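Local atomic coordinates of argonaute protein (PDB entry 5I4A), a protein that cleaves single-stranded DNA targets as an RNA-guided endonuclease, using short guide RNAs with a 5'-hydroxyl end to bind the complementary strand. Residues L378-I383 with I402-L407; N372-V377 with N396-P401. One frame throughout, in Å; residues are numbered along the deposited sequence.

Contact 1: residues L378-I383 with I402-L407. With nucleotides of chain B.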
loop_
_atom_site.group_PDB
_atom_site.type_symbol
_atom_site.label_atom_id
_atom_site.label_comp_id
_atom_site.label_asym_id
_atom_site.label_seq_id
_atom_site.Cartn_x
_atom_site.Cartn_y
_atom_site.Cartn_z
ATOM N N LEU A 378 -16.034 -5.080 24.170
ATOM C CA LEU A 378 -16.147 -6.429 23.636
ATOM C C LEU A 378 -17.062 -6.426 22.419
ATOM O O LEU A 378 -18.237 -6.048 22.514
ATOM C CB LEU A 378 -16.671 -7.387 24.705
ATOM C CG LEU A 378 -15.668 -7.864 25.756
ATOM C CD1 LEU A 378 -15.413 -6.800 26.817
ATOM C CD2 LEU A 378 -16.151 -9.162 26.388
ATOM N N LEU A 379 -16.520 -6.837 21.276
ATOM C CA LEU A 379 -17.276 -6.956 20.039
ATOM C C LEU A 379 -17.761 -8.389 19.876
ATOM O O LEU A 379 -17.001 -9.337 20.088
ATOM C CB LEU A 379 -16.421 -6.555 18.835
ATOM C CG LEU A 379 -15.655 -5.231 18.899
ATOM C CD1 LEU A 379 -14.794 -5.055 17.660
ATOM C CD2 LEU A 379 -16.600 -4.049 19.068
ATOM N N ASP A 380 -19.032 -8.543 19.499
ATOM C CA ASP A 380 -19.585 -9.877 19.290
ATOM C C ASP A 380 -18.982 -10.554 18.067
ATOM O O ASP A 380 -18.827 -11.780 18.048
ATOM C CB ASP A 380 -21.104 -9.796 19.154
ATOM C CG ASP A 380 -21.788 -9.518 20.475
ATOM O OD1 ASP A 380 -21.479 -10.219 21.461
ATOM O OD2 ASP A 380 -22.626 -8.593 20.528
ATOM N N LYS A 381 -18.630 -9.776 17.049
ATOM C CA LYS A 381 -18.069 -10.299 15.811
ATOM C C LYS A 381 -17.302 -9.171 15.141
ATOM O O LYS A 381 -17.414 -8.005 15.528
ATOM C CB LYS A 381 -19.167 -10.838 14.891
ATOM C CG LYS A 381 -20.241 -9.805 14.590
ATOM C CD LYS A 381 -21.198 -10.267 13.506
ATOM C CE LYS A 381 -22.153 -9.145 13.121
ATOM N NZ LYS A 381 -21.419 -7.931 12.660
ATOM N N TYR A 382 -16.523 -9.527 14.123
ATOM C CA TYR A 382 -15.832 -8.507 13.345
ATOM C C TYR A 382 -16.856 -7.585 12.696
ATOM O O TYR A 382 -17.805 -8.043 12.053
ATOM C CB TYR A 382 -14.938 -9.148 12.285
ATOM C CG TYR A 382 -13.924 -8.193 11.689
ATOM C CD1 TYR A 382 -12.704 -7.967 12.316
ATOM C CD2 TYR A 382 -14.186 -7.518 10.503
ATOM C CE1 TYR A 382 -11.774 -7.097 11.779
ATOM C CE2 TYR A 382 -13.260 -6.646 9.959
ATOM C CZ TYR A 382 -12.056 -6.439 10.602
ATOM O OH TYR A 382 -11.131 -5.572 10.065
ATOM N N ILE A 383 -16.674 -6.283 12.887
ATOM C CA ILE A 383 -17.636 -5.282 12.445
ATOM C C ILE A 383 -17.205 -4.747 11.088
ATOM O O ILE A 383 -16.071 -4.278 10.926
ATOM C CB ILE A 383 -17.764 -4.148 13.476
ATOM C CG1 ILE A 383 -18.323 -4.698 14.788
ATOM C CG2 ILE A 383 -18.648 -3.036 12.942
ATOM C CD1 ILE A 383 -18.336 -3.692 15.910
ATOM N N ILE A 402 -12.038 -5.360 21.286
ATOM C CA ILE A 402 -11.478 -6.703 21.164
ATOM C C ILE A 402 -12.616 -7.683 20.905
ATOM O O ILE A 402 -13.705 -7.554 21.471
ATOM C CB ILE A 402 -10.654 -7.096 22.412
ATOM C CG1 ILE A 402 -10.052 -8.495 22.239
ATOM C CG2 ILE A 402 -11.503 -7.013 23.678
ATOM C CD1 ILE A 402 -9.039 -8.869 23.298
ATOM N N LEU A 403 -12.359 -8.654 20.032
ATOM C CA LEU A 403 -13.366 -9.646 19.690
ATOM C C LEU A 403 -13.673 -10.540 20.885
ATOM O O LEU A 403 -12.763 -11.020 21.571
ATOM C CB LEU A 403 -12.893 -10.484 18.502
ATOM C CG LEU A 403 -12.705 -9.702 17.201
ATOM C CD1 LEU A 403 -12.169 -10.600 16.097
ATOM C CD2 LEU A 403 -14.020 -9.063 16.783
ATOM N N LYS A 404 -14.968 -10.757 21.132
ATOM C CA LYS A 404 -15.397 -11.627 22.225
ATOM C C LYS A 404 -14.756 -13.005 22.126
ATOM O O LYS A 404 -14.360 -13.586 23.143
ATOM C CB LYS A 404 -16.926 -11.736 22.230
ATOM C CG LYS A 404 -17.469 -13.140 22.495
ATOM C CD LYS A 404 -18.994 -13.182 22.426
ATOM C CE LYS A 404 -19.502 -13.127 20.990
ATOM N NZ LYS A 404 -20.988 -13.023 20.929
ATOM N N GLU A 405 -14.624 -13.537 20.905
ATOM C CA GLU A 405 -14.055 -14.872 20.741
ATOM C C GLU A 405 -12.598 -14.926 21.173
ATOM O O GLU A 405 -12.134 -15.965 21.655
ATOM C CB GLU A 405 -14.187 -15.345 19.290
ATOM C CG GLU A 405 -13.951 -14.282 18.233
ATOM C CD GLU A 405 -15.232 -13.591 17.824
ATOM O OE1 GLU A 405 -15.866 -12.943 18.687
ATOM O OE2 GLU A 405 -15.613 -13.712 16.641
ATOM N N LYS A 406 -11.857 -13.831 21.007
ATOM C CA LYS A 406 -10.463 -13.822 21.429
ATOM C C LYS A 406 -10.313 -13.660 22.934
ATOM O O LYS A 406 -9.266 -14.025 23.480
ATOM C CB LYS A 406 -9.699 -12.722 20.691
ATOM C CG LYS A 406 -9.631 -12.961 19.190
ATOM C CD LYS A 406 -8.860 -11.868 18.468
ATOM C CE LYS A 406 -8.851 -12.116 16.965
ATOM N NZ LYS A 406 -7.930 -11.192 16.245
ATOM N N LEU A 407 -11.329 -13.131 23.617
ATOM C CA LEU A 407 -11.344 -13.191 25.073
ATOM C C LEU A 407 -11.807 -14.551 25.573
ATOM O O LEU A 407 -11.444 -14.954 26.682
ATOM C CB LEU A 407 -12.239 -12.093 25.653
ATOM C CG LEU A 407 -11.600 -10.711 25.802
ATOM C CD1 LEU A 407 -12.451 -9.815 26.688
ATOM C CD2 LEU A 407 -10.193 -10.840 26.359
ATOM O "O5'" U B 1 -8.649 -3.219 15.542
ATOM C "C5'" U B 1 -9.210 -3.241 16.851
ATOM C "C4'" U B 1 -10.235 -4.339 17.006
ATOM O "O4'" U B 1 -11.418 -4.000 16.234
ATOM C "C3'" U B 1 -9.792 -5.724 16.540
ATOM O "O3'" U B 1 -10.306 -6.724 17.419
ATOM C "C2'" U B 1 -10.443 -5.858 15.166
ATOM O "O2'" U B 1 -10.725 -7.189 14.783
ATOM C "C1'" U B 1 -11.725 -5.044 15.331
ATOM N N1 U B 1 -12.172 -4.427 14.076
ATOM C C2 U B 1 -13.445 -4.680 13.599
ATOM O O2 U B 1 -14.242 -5.400 14.179
ATOM N N3 U B 1 -13.751 -4.052 12.415
ATOM C C4 U B 1 -12.924 -3.220 11.677
ATOM O O4 U B 1 -13.332 -2.723 10.628
ATOM C C5 U B 1 -11.627 -3.014 12.238
ATOM C C6 U B 1 -11.306 -3.613 13.387
ATOM P P A B 2 -9.413 -8.016 17.757
ATOM O OP1 A B 2 -9.191 -8.751 16.491
ATOM O OP2 A B 2 -9.997 -8.718 18.926
ATOM O "O5'" A B 2 -8.004 -7.413 18.188
ATOM C "C5'" A B 2 -7.872 -6.558 19.315
ATOM C "C4'" A B 2 -6.422 -6.353 19.658
ATOM O "O4'" A B 2 -5.876 -7.596 20.175
ATOM C "C3'" A B 2 -5.523 -6.010 18.480
ATOM O "O3'" A B 2 -5.533 -4.632 18.153
ATOM C "C2'" A B 2 -4.167 -6.535 18.928
ATOM O "O2'" A B 2 -3.560 -5.651 19.858
ATOM C "C1'" A B 2 -4.578 -7.806 19.665
ATOM N N9 A B 2 -4.636 -8.966 18.756
ATOM C C8 A B 2 -5.756 -9.588 18.265
ATOM N N7 A B 2 -5.499 -10.600 17.471
ATOM C C5 A B 2 -4.109 -10.642 17.438
ATOM C C6 A B 2 -3.202 -11.486 16.774
ATOM N N6 A B 2 -3.574 -12.496 15.980
ATOM N N1 A B 2 -1.883 -11.252 16.953
ATOM C C2 A B 2 -1.510 -10.243 17.747
ATOM N N3 A B 2 -2.273 -9.384 18.421
ATOM C C4 A B 2 -3.572 -9.643 18.223
HETATM O O HOH W 1 -15.794 -12.226 13.798
#
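Tyr382 lays one face of its ring over the uracil of U1 of chain B, the first guide nucleotide, whose N3 stands 3.4 Å above the ring plane toward the rim. Its CG is anti to the backbone N (chi1 -165°), and CE1 also approaches the U1 ribose. The same base is read by the backbone of Ile383, whose N donates to U1 O2 in a nearly straight bond while its O accepts from U1 N3.

Leu403 packs CD2 against the peptide between Lys381 and Tyr382, 3.7 Å from Tyr382 N, and against CB of Leu379. Leu403 occupies the N-cap position, and its N donates to OP2 of A2 of chain B at 2.6 Å, so the phosphate is gripped at the start of a helix, whose dipole would probably favour its negative charge. Lys406, extended beyond CG, brings NZ to both OP1 and N7 of A2.

Lys404, bent at chi3, crosses Asp380 obliquely and puts NZ 2.9 Å from Asp380 OD1, above the carboxylate plane, in a salt bridge; Ser303 and Gln307 bind the same carboxylate. A water bridges Tyr382 N and Glu405 OE2.

The main chains pair in parallel: Leu379 N donates to Ile402 O, and Leu379 O takes Lys404 N at 2.7 Å, in the carbonyl plane. Leu378 and Leu407 cross at about a right angle on the side of Ile402. The contact thus sits at the C-terminal ends of strands 374-379 and 398-403, where the latter runs straight into helix 404-409.

Contact 2: residues N372-V377 with N396-P401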
loop_
_atom_site.group_PDB
_atom_site.type_symbol
_atom_site.label_atom_id
_atom_site.label_comp_id
_atom_site.label_asym_id
_atom_site.label_seq_id
_atom_site.Cartn_x
_atom_site.Cartn_y
_atom_site.Cartn_z
ATOM N N ASN A 372 -5.627 8.992 31.010
ATOM C CA ASN A 372 -5.640 7.894 30.049
ATOM C C ASN A 372 -6.389 6.718 30.660
ATOM O O ASN A 372 -5.917 6.105 31.623
ATOM C CB ASN A 372 -4.218 7.490 29.672
ATOM C CG ASN A 372 -3.358 8.677 29.294
ATOM O OD1 ASN A 372 -3.735 9.488 28.452
ATOM N ND2 ASN A 372 -2.195 8.793 29.934
ATOM N N VAL A 373 -7.554 6.397 30.103
ATOM C CA VAL A 373 -8.349 5.261 30.556
ATOM C C VAL A 373 -8.767 4.468 29.329
ATOM O O VAL A 373 -9.389 5.017 28.409
ATOM C CB VAL A 373 -9.580 5.696 31.372
ATOM C CG1 VAL A 373 -10.459 4.487 31.689
ATOM C CG2 VAL A 373 -9.144 6.380 32.657
ATOM N N MET A 374 -8.423 3.186 29.317
ATOM C CA MET A 374 -8.766 2.308 28.210
ATOM C C MET A 374 -10.212 1.847 28.327
ATOM O O MET A 374 -10.678 1.479 29.408
ATOM C CB MET A 374 -7.842 1.093 28.194
ATOM C CG MET A 374 -6.369 1.446 28.188
ATOM S SD MET A 374 -5.909 2.287 26.668
ATOM C CE MET A 374 -4.320 2.946 27.132
ATOM N N ALA A 375 -10.920 1.860 27.207
ATOM C CA ALA A 375 -12.262 1.300 27.132
ATOM C C ALA A 375 -12.143 -0.061 26.454
ATOM O O ALA A 375 -12.021 -0.153 25.231
ATOM C CB ALA A 375 -13.207 2.229 26.384
ATOM N N ILE A 376 -12.160 -1.119 27.262
ATOM C CA ILE A 376 -12.157 -2.491 26.753
ATOM C C ILE A 376 -13.573 -2.795 26.275
ATOM O O ILE A 376 -14.473 -3.074 27.075
ATOM C CB ILE A 376 -11.682 -3.489 27.812
ATOM C CG1 ILE A 376 -10.225 -3.194 28.191
ATOM C CG2 ILE A 376 -11.823 -4.917 27.300
ATOM C CD1 ILE A 376 -9.772 -3.858 29.474
ATOM N N VAL A 377 -13.775 -2.735 24.966
ATOM C CA VAL A 377 -15.093 -2.852 24.357
ATOM C C VAL A 377 -15.161 -4.209 23.673
ATOM O O VAL A 377 -14.419 -4.468 22.716
ATOM C CB VAL A 377 -15.355 -1.716 23.360
ATOM C CG1 VAL A 377 -16.740 -1.851 22.747
ATOM C CG2 VAL A 377 -15.186 -0.374 24.054
ATOM N N ASN A 396 -13.221 11.205 25.870
ATOM C CA ASN A 396 -12.279 11.144 26.979
ATOM C C ASN A 396 -11.809 9.726 27.277
ATOM O O ASN A 396 -11.040 9.530 28.223
ATOM C CB ASN A 396 -12.898 11.769 28.234
ATOM C CG ASN A 396 -14.211 11.122 28.624
ATOM O OD1 ASN A 396 -14.972 10.663 27.772
ATOM N ND2 ASN A 396 -14.486 11.084 29.924
ATOM N N LEU A 397 -12.238 8.740 26.494
ATOM C CA LEU A 397 -11.814 7.358 26.660
ATOM C C LEU A 397 -10.990 6.911 25.460
ATOM O O LEU A 397 -11.227 7.338 24.327
ATOM C CB LEU A 397 -13.017 6.424 26.824
ATOM C CG LEU A 397 -13.963 6.706 27.993
ATOM C CD1 LEU A 397 -15.161 5.776 27.937
ATOM C CD2 LEU A 397 -13.233 6.560 29.318
ATOM N N ILE A 398 -10.019 6.040 25.724
ATOM C CA ILE A 398 -9.172 5.465 24.685
ATOM C C ILE A 398 -9.840 4.166 24.243
ATOM O O ILE A 398 -9.791 3.155 24.947
ATOM C CB ILE A 398 -7.745 5.228 25.185
ATOM C CG1 ILE A 398 -7.126 6.541 25.672
ATOM C CG2 ILE A 398 -6.887 4.617 24.083
ATOM C CD1 ILE A 398 -5.753 6.379 26.294
ATOM N N LEU A 399 -10.465 4.199 23.071
ATOM C CA LEU A 399 -11.241 3.068 22.583
ATOM C C LEU A 399 -10.322 1.892 22.268
ATOM O O LEU A 399 -9.397 2.014 21.457
ATOM C CB LEU A 399 -12.037 3.489 21.349
ATOM C CG LEU A 399 -12.954 2.478 20.664
ATOM C CD1 LEU A 399 -13.845 1.809 21.680
ATOM C CD2 LEU A 399 -13.788 3.176 19.606
ATOM N N GLN A 400 -10.573 0.751 22.913
ATOM C CA GLN A 400 -9.750 -0.449 22.760
ATOM C C GLN A 400 -10.649 -1.658 22.546
ATOM O O GLN A 400 -10.854 -2.465 23.464
ATOM C CB GLN A 400 -8.838 -0.653 23.973
ATOM C CG GLN A 400 -7.733 0.392 24.119
ATOM C CD GLN A 400 -6.653 0.263 23.055
ATOM O OE1 GLN A 400 -6.647 -0.687 22.273
ATOM N NE2 GLN A 400 -5.732 1.220 23.025
ATOM N N PRO A 401 -11.182 -1.832 21.339
ATOM C CA PRO A 401 -12.086 -2.960 21.088
ATOM C C PRO A 401 -11.328 -4.275 20.986
ATOM O O PRO A 401 -10.145 -4.320 20.645
ATOM C CB PRO A 401 -12.752 -2.601 19.754
ATOM C CG PRO A 401 -12.309 -1.176 19.437
ATOM C CD PRO A 401 -11.011 -0.989 20.148
HETATM O O HOH W 2 -8.683 8.497 28.228
#
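Strands 374-377 and 398-401 run parallel, their axes approaching to 4.6 Å at 27°, and a ladder of four backbone hydrogen bonds joins them, from Ile398 N to Val373 O through to Val377 N and Gln400 O. They are the two strands of a beta-alpha-beta crossover in the Mid domain, linked through helix 387-392. The bonds differ in geometry: Val373 O is met in its carbonyl plane, whereas Val377 N sits 52° out of the plane of the Gln400 carbonyl, 3.3 Å from its O.

On one face Met374, bent at chi2, lies alongside Ile398 and Gln400, all three pointing the same way. Its SD rests 3.6 Å from Ile398 CG2 and close to Gln400 CG, and CE reaches Ile398 CD1, which also meets CB of Asn372. Replacing Ile398 by an alanine would probably loosen this row, since the CG2 and CD1 packing against Met374 and Asn372 would be lost. Helix 412-424 covers the same face, with Met422 against Met374 and Ile376.

The opposite face carries Ala375, Val377, Leu399 and Pro401. Leu399 has CG anti to the backbone N (chi1 -179°), which sends CD1 obliquely across to Val377 CG2, a tight carbon pair at 3.5 Å. Leu389 and Val390 of helix 387-392 pack on Leu399, and Phe393 on Ala375 and Val377. Near the start of the pair, Val373 CG1 lies beside Leu397 CD2, and a water accepts from Val373 N at 3.0 Å while donating to Asn396 O at 2.6 Å.

Overall arrangement
Contacts 1 and 2 are successive portions of a single strand pair, 374-379 with 398-403, and their centres lie about 15 Å apart. Their segments alternate along the chain: 372-377, 378-383, 396-401, then 402-407, with helix 387-392 in the intervening connection. A probable hydrogen bond from Ile402 N to Val377 O, 2.9 Å long, carries the ladder across the junction, where Leu379 CD1 also packs on Pro401 CB. Strand 295-302 flanks strand 374-379 in the same parallel sheet of the Mid domain. Contact 2 forms the buried body of this pair, while contact 1, at its C-terminal end, opens into the loop and helix that hold the 5' end of the guide.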